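Local atomic coordinates of sugar kinase, pfkB family (Thermotoga maritima, PDB entry 2AJR), a protein that probably phosphorylates a sugar such as fructose phosphate, using ATP. Residues I59-L64 against Y311-L315; F136-Y140 against E167-L171. Numbering follows the deposited sequence.

Overall arrangement
The two contacts lie on different parts of the ribokinase-like alpha/beta fold, their centres about 26 Å apart and their nearest atoms about 14 Å apart, with no touch between them. Contact 1 sets the end of helix 53-63 against the loop that joins helix 290-304 to helix 315-319, beside a bound magnesium ion; it is partly buried, and its most exposed member, Lys63, supplies a charged hydrogen bond to a backbone carbonyl. Contact 2 packs helix 130-144 beside helix 164-174, away from the metal; although further from the chain centre, it is the more buried, built from leucine and aromatic side chains with one tyrosine hydroxyl bonded to a helix carbonyl.

Contact 1. Residues I59-L64 against Y311-L315; sequences IALSKL and YMPDL
From Ile59 the backbone is helical (phi/psi near -60/-45), with Leu64 at -101/13; 311-314 are extended and pass along it in the same general direction, Ala60 CA 5.0 Å from Met312 CA and Lys63 CA 5.5 Å from Asp314 CA. The polar tie is Lys63 NZ donating to Met312 O at 2.6 Å: CA to CB points toward the loop, and chi1 to chi4 of m, m, t, p place NZ. The C-terminal turn of helix 53-63 thus packs on the loop carrying Arg307 and Glu309 of the magnesium site, which His267 and Ala304 complete; helix 271-286 covers it through Ala277, Val280 and Tyr281. Among apolar contacts, selenomethionine Met312 (chi1, chi2 m) sets CB 3.8 Å from Ala60 CA, CG 4.0 Å from Ile59 CG2 and SE 4.0 Å from Ala60 CB; Leu64 CD2 lies 4.0 Å from Leu315 CB. That methyl also approaches backbone Leu315 N at 3.3 Å. Asp314, chi1 p, N-caps helix 315-319, OD1 accepting from Ala317 N.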
loop_
_atom_site.group_PDB
_atom_site.type_symbol
_atom_site.label_atom_id
_atom_site.label_comp_id
_atom_site.label_asym_id
_atom_site.label_seq_id
_atom_site.Cartn_x
_atom_site.Cartn_y
_atom_site.Cartn_z
ATOM N N ILE A 59 -17.552 2.290 13.815
ATOM C CA ILE A 59 -16.970 3.623 13.999
ATOM C C ILE A 59 -18.098 4.666 13.907
ATOM O O ILE A 59 -18.255 5.482 14.810
ATOM C CB ILE A 59 -15.810 3.899 12.993
ATOM C CG1 ILE A 59 -14.624 2.965 13.304
ATOM C CG2 ILE A 59 -15.363 5.375 13.039
ATOM C CD1 ILE A 59 -13.642 2.754 12.148
ATOM N N ALA A 60 -18.889 4.605 12.839
ATOM C CA ALA A 60 -20.077 5.457 12.672
ATOM C C ALA A 60 -21.013 5.464 13.902
ATOM O O ALA A 60 -21.374 6.524 14.415
ATOM C CB ALA A 60 -20.853 5.030 11.443
ATOM N N LEU A 61 -21.413 4.291 14.370
ATOM C CA LEU A 61 -22.277 4.221 15.540
ATOM C C LEU A 61 -21.632 4.864 16.786
ATOM O O LEU A 61 -22.327 5.538 17.572
ATOM C CB LEU A 61 -22.701 2.776 15.823
ATOM C CG LEU A 61 -23.667 2.176 14.805
ATOM C CD1 LEU A 61 -23.878 0.694 15.094
ATOM C CD2 LEU A 61 -24.996 2.924 14.784
ATOM N N SER A 62 -20.318 4.688 16.947
ATOM C CA SER A 62 -19.603 5.280 18.081
ATOM C C SER A 62 -19.704 6.807 18.094
ATOM O O SER A 62 -19.936 7.384 19.134
ATOM C CB SER A 62 -18.135 4.843 18.119
ATOM O OG SER A 62 -17.350 5.620 17.242
ATOM N N LYS A 63 -19.583 7.452 16.939
ATOM C CA LYS A 63 -19.710 8.909 16.852
ATOM C C LYS A 63 -21.083 9.377 17.314
ATOM O O LYS A 63 -21.245 10.527 17.725
ATOM C CB LYS A 63 -19.506 9.405 15.418
ATOM C CG LYS A 63 -18.128 9.134 14.802
ATOM C CD LYS A 63 -17.095 10.195 15.148
ATOM C CE LYS A 63 -15.897 10.133 14.178
ATOM N NZ LYS A 63 -16.105 10.977 12.950
ATOM N N LEU A 64 -22.072 8.495 17.220
ATOM C CA LEU A 64 -23.439 8.824 17.612
ATOM C C LEU A 64 -23.791 8.275 18.993
ATOM O O LEU A 64 -24.963 8.226 19.370
ATOM C CB LEU A 64 -24.425 8.282 16.576
ATOM C CG LEU A 64 -24.212 8.769 15.149
ATOM C CD1 LEU A 64 -25.088 7.988 14.145
ATOM C CD2 LEU A 64 -24.448 10.267 15.075
ATOM N N TYR A 311 -14.981 9.834 6.429
ATOM C CA TYR A 311 -15.516 10.560 7.550
ATOM C C TYR A 311 -16.871 9.967 7.882
ATOM O O TYR A 311 -17.763 9.921 7.054
ATOM C CB TYR A 311 -15.635 12.044 7.207
ATOM C CG TYR A 311 -16.486 12.875 8.155
ATOM C CD1 TYR A 311 -16.087 13.128 9.472
ATOM C CD2 TYR A 311 -17.671 13.448 7.715
ATOM C CE1 TYR A 311 -16.877 13.907 10.332
ATOM C CE2 TYR A 311 -18.459 14.225 8.546
ATOM C CZ TYR A 311 -18.068 14.457 9.852
ATOM O OH TYR A 311 -18.900 15.235 10.647
HETATM N N MSE A 312 -16.998 9.472 9.095
HETATM C CA MSE A 312 -18.270 9.047 9.617
HETATM C C MSE A 312 -18.809 10.249 10.392
HETATM O O MSE A 312 -18.141 10.758 11.285
HETATM C CB MSE A 312 -18.082 7.843 10.532
HETATM C CG MSE A 312 -17.414 6.655 9.866
HETATM SE SE MSE A 312 -18.454 5.923 8.313
HETATM C CE MSE A 312 -17.136 6.220 6.815
ATOM N N PRO A 313 -20.007 10.722 10.035
ATOM C CA PRO A 313 -20.508 11.978 10.579
ATOM C C PRO A 313 -21.041 11.879 11.998
ATOM O O PRO A 313 -21.406 10.794 12.440
ATOM C CB PRO A 313 -21.652 12.317 9.626
ATOM C CG PRO A 313 -22.168 10.986 9.190
ATOM C CD PRO A 313 -20.958 10.115 9.088
ATOM N N ASP A 314 -21.063 13.008 12.700
ATOM C CA ASP A 314 -21.810 13.116 13.957
ATOM C C ASP A 314 -23.233 13.641 13.716
ATOM O O ASP A 314 -23.557 14.102 12.612
ATOM C CB ASP A 314 -21.063 13.951 15.022
ATOM C CG ASP A 314 -20.842 15.423 14.622
ATOM O OD1 ASP A 314 -21.566 15.996 13.775
ATOM O OD2 ASP A 314 -19.921 16.023 15.209
ATOM N N LEU A 315 -24.066 13.559 14.750
ATOM C CA LEU A 315 -25.485 13.913 14.648
ATOM C C LEU A 315 -25.714 15.335 14.128
ATOM O O LEU A 315 -26.616 15.557 13.339
ATOM C CB LEU A 315 -26.193 13.721 15.996
ATOM C CG LEU A 315 -27.717 13.909 15.992
ATOM C CD1 LEU A 315 -28.375 12.947 14.998
ATOM C CD2 LEU A 315 -28.304 13.739 17.388
#

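Contact 2. Residues F136-Y140 against E167-L171; sequences FLRRY and ELVRL
Two helical segments run side by side in nearly the same direction, their axes 11.3 Å apart at closest approach and crossing at -23°; Leu137 and Leu168 are level, CA to CA 8.0 Å. Each keeps its i to i+4 bonding, Tyr140 N to Phe136 O at 2.8 Å and Leu171 N to Glu167 O at 2.9 Å. Leu168 gives up the most surface. With chi1 m and chi2 t it sends CD2 over one face of the Tyr140 ring, 3.4 Å from the ring centroid and 10° off the normal, a CH-pi contact. The same methyl lies 3.7 Å from Phe136 CE2, at the edge of that ring. Leu137, also m, t, brings its CD2 to 4.0 Å from Leu168 CD2, so three side chains of helix 130-144 touch this one methyl. Tyr140 (chi1 t, chi2 76°) spans the gap between the helices: its OH donates to Leu168 O at 2.6 Å, fixing a polar group on a backbone carbonyl within an otherwise apolar interface, and its CE2 edge rests 3.9 Å from Leu171 CB. Helix 164-174 connects the adjacent parallel strands 149-153 and 178-182 in a beta-alpha-beta crossover, and helix 130-144 lies beside it on the sheet, as in the Rossmann-like core of ribokinase-type kinases. Tyr140 and Leu168 both rest on Ile152 of strand 149-153, while Phe136 and Tyr140 also reach Val17 of the adjoining strand 14-18.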
loop_
_atom_site.group_PDB
_atom_site.type_symbol
_atom_site.label_atom_id
_atom_site.label_comp_id
_atom_site.label_asym_id
_atom_site.label_seq_id
_atom_site.Cartn_x
_atom_site.Cartn_y
_atom_site.Cartn_z
ATOM N N PHE A 136 -15.433 -18.953 14.508
ATOM C CA PHE A 136 -16.235 -17.760 14.298
ATOM C C PHE A 136 -17.728 -18.006 14.546
ATOM O O PHE A 136 -18.388 -17.198 15.207
ATOM C CB PHE A 136 -16.043 -17.171 12.893
ATOM C CG PHE A 136 -16.953 -16.018 12.632
ATOM C CD1 PHE A 136 -16.609 -14.743 13.051
ATOM C CD2 PHE A 136 -18.186 -16.212 12.043
ATOM C CE1 PHE A 136 -17.462 -13.662 12.855
ATOM C CE2 PHE A 136 -19.049 -15.133 11.846
ATOM C CZ PHE A 136 -18.684 -13.857 12.264
ATOM N N LEU A 137 -18.273 -19.088 14.002
ATOM C CA LEU A 137 -19.729 -19.325 14.117
ATOM C C LEU A 137 -20.120 -19.523 15.569
ATOM O O LEU A 137 -21.169 -19.079 16.015
ATOM C CB LEU A 137 -20.173 -20.546 13.296
ATOM C CG LEU A 137 -20.086 -20.391 11.775
ATOM C CD1 LEU A 137 -20.304 -21.738 11.041
ATOM C CD2 LEU A 137 -21.072 -19.322 11.330
ATOM N N ARG A 138 -19.231 -20.178 16.294
ATOM C CA ARG A 138 -19.417 -20.485 17.695
ATOM C C ARG A 138 -19.454 -19.193 18.534
ATOM O O ARG A 138 -20.285 -19.059 19.435
ATOM C CB ARG A 138 -18.284 -21.419 18.121
ATOM C CG ARG A 138 -18.597 -22.393 19.231
ATOM C CD ARG A 138 -18.435 -21.755 20.585
ATOM N NE ARG A 138 -17.577 -22.557 21.445
ATOM C CZ ARG A 138 -16.247 -22.497 21.474
ATOM N NH1 ARG A 138 -15.563 -21.676 20.686
ATOM N NH2 ARG A 138 -15.588 -23.278 22.297
ATOM N N ARG A 139 -18.579 -18.239 18.227
ATOM C CA ARG A 139 -18.583 -16.934 18.909
ATOM C C ARG A 139 -19.752 -16.070 18.486
ATOM O O ARG A 139 -20.282 -15.290 19.283
ATOM C CB ARG A 139 -17.334 -16.142 18.575
ATOM C CG ARG A 139 -16.098 -16.610 19.225
ATOM C CD ARG A 139 -15.061 -15.505 19.157
ATOM N NE ARG A 139 -13.829 -15.911 19.813
ATOM C CZ ARG A 139 -12.644 -15.363 19.604
ATOM N NH1 ARG A 139 -12.493 -14.354 18.757
ATOM N NH2 ARG A 139 -11.594 -15.834 20.248
ATOM N N TYR A 140 -20.101 -16.161 17.207
ATOM C CA TYR A 140 -21.236 -15.419 16.664
ATOM C C TYR A 140 -22.516 -15.779 17.434
ATOM O O TYR A 140 -23.234 -14.889 17.890
ATOM C CB TYR A 140 -21.394 -15.698 15.162
ATOM C CG TYR A 140 -22.574 -15.006 14.512
ATOM C CD1 TYR A 140 -22.541 -13.650 14.216
ATOM C CD2 TYR A 140 -23.730 -15.714 14.196
ATOM C CE1 TYR A 140 -23.635 -13.012 13.618
ATOM C CE2 TYR A 140 -24.822 -15.088 13.601
ATOM C CZ TYR A 140 -24.771 -13.741 13.309
ATOM O OH TYR A 140 -25.868 -13.145 12.716
ATOM N N GLU A 167 -26.207 -18.580 6.801
ATOM C CA GLU A 167 -26.239 -19.150 8.147
ATOM C C GLU A 167 -26.283 -18.027 9.173
ATOM O O GLU A 167 -26.980 -18.134 10.167
ATOM C CB GLU A 167 -25.055 -20.095 8.411
ATOM C CG GLU A 167 -25.242 -21.036 9.610
ATOM N N LEU A 168 -25.565 -16.942 8.909
ATOM C CA LEU A 168 -25.478 -15.828 9.855
ATOM C C LEU A 168 -26.804 -15.116 10.041
ATOM O O LEU A 168 -27.151 -14.729 11.161
ATOM C CB LEU A 168 -24.433 -14.807 9.399
ATOM C CG LEU A 168 -22.999 -15.325 9.494
ATOM C CD1 LEU A 168 -22.036 -14.339 8.865
ATOM C CD2 LEU A 168 -22.634 -15.621 10.941
ATOM N N VAL A 169 -27.524 -14.918 8.939
ATOM C CA VAL A 169 -28.850 -14.301 8.982
ATOM C C VAL A 169 -29.815 -15.237 9.696
ATOM O O VAL A 169 -30.655 -14.809 10.493
ATOM C CB VAL A 169 -29.379 -14.007 7.558
ATOM C CG1 VAL A 169 -30.865 -13.658 7.581
ATOM C CG2 VAL A 169 -28.556 -12.896 6.893
ATOM N N ARG A 170 -29.672 -16.524 9.406
ATOM C CA ARG A 170 -30.583 -17.528 9.913
ATOM C C ARG A 170 -30.471 -17.627 11.429
ATOM O O ARG A 170 -31.466 -17.572 12.144
ATOM C CB ARG A 170 -30.284 -18.879 9.255
ATOM C CG ARG A 170 -31.461 -19.853 9.274
ATOM C CD ARG A 170 -30.968 -21.287 9.188
ATOM N NE ARG A 170 -30.241 -21.641 10.407
ATOM C CZ ARG A 170 -29.468 -22.712 10.555
ATOM N NH1 ARG A 170 -29.297 -23.574 9.557
ATOM N NH2 ARG A 170 -28.859 -22.925 11.715
ATOM N N LEU A 171 -29.244 -17.773 11.909
ATOM C CA LEU A 171 -28.986 -17.824 13.335
ATOM C C LEU A 171 -29.535 -16.580 14.037
ATOM O O LEU A 171 -30.201 -16.695 15.070
ATOM C CB LEU A 171 -27.487 -17.954 13.581
ATOM C CG LEU A 171 -26.873 -19.296 13.172
ATOM C CD1 LEU A 171 -25.366 -19.162 12.926
ATOM C CD2 LEU A 171 -27.159 -20.329 14.240
#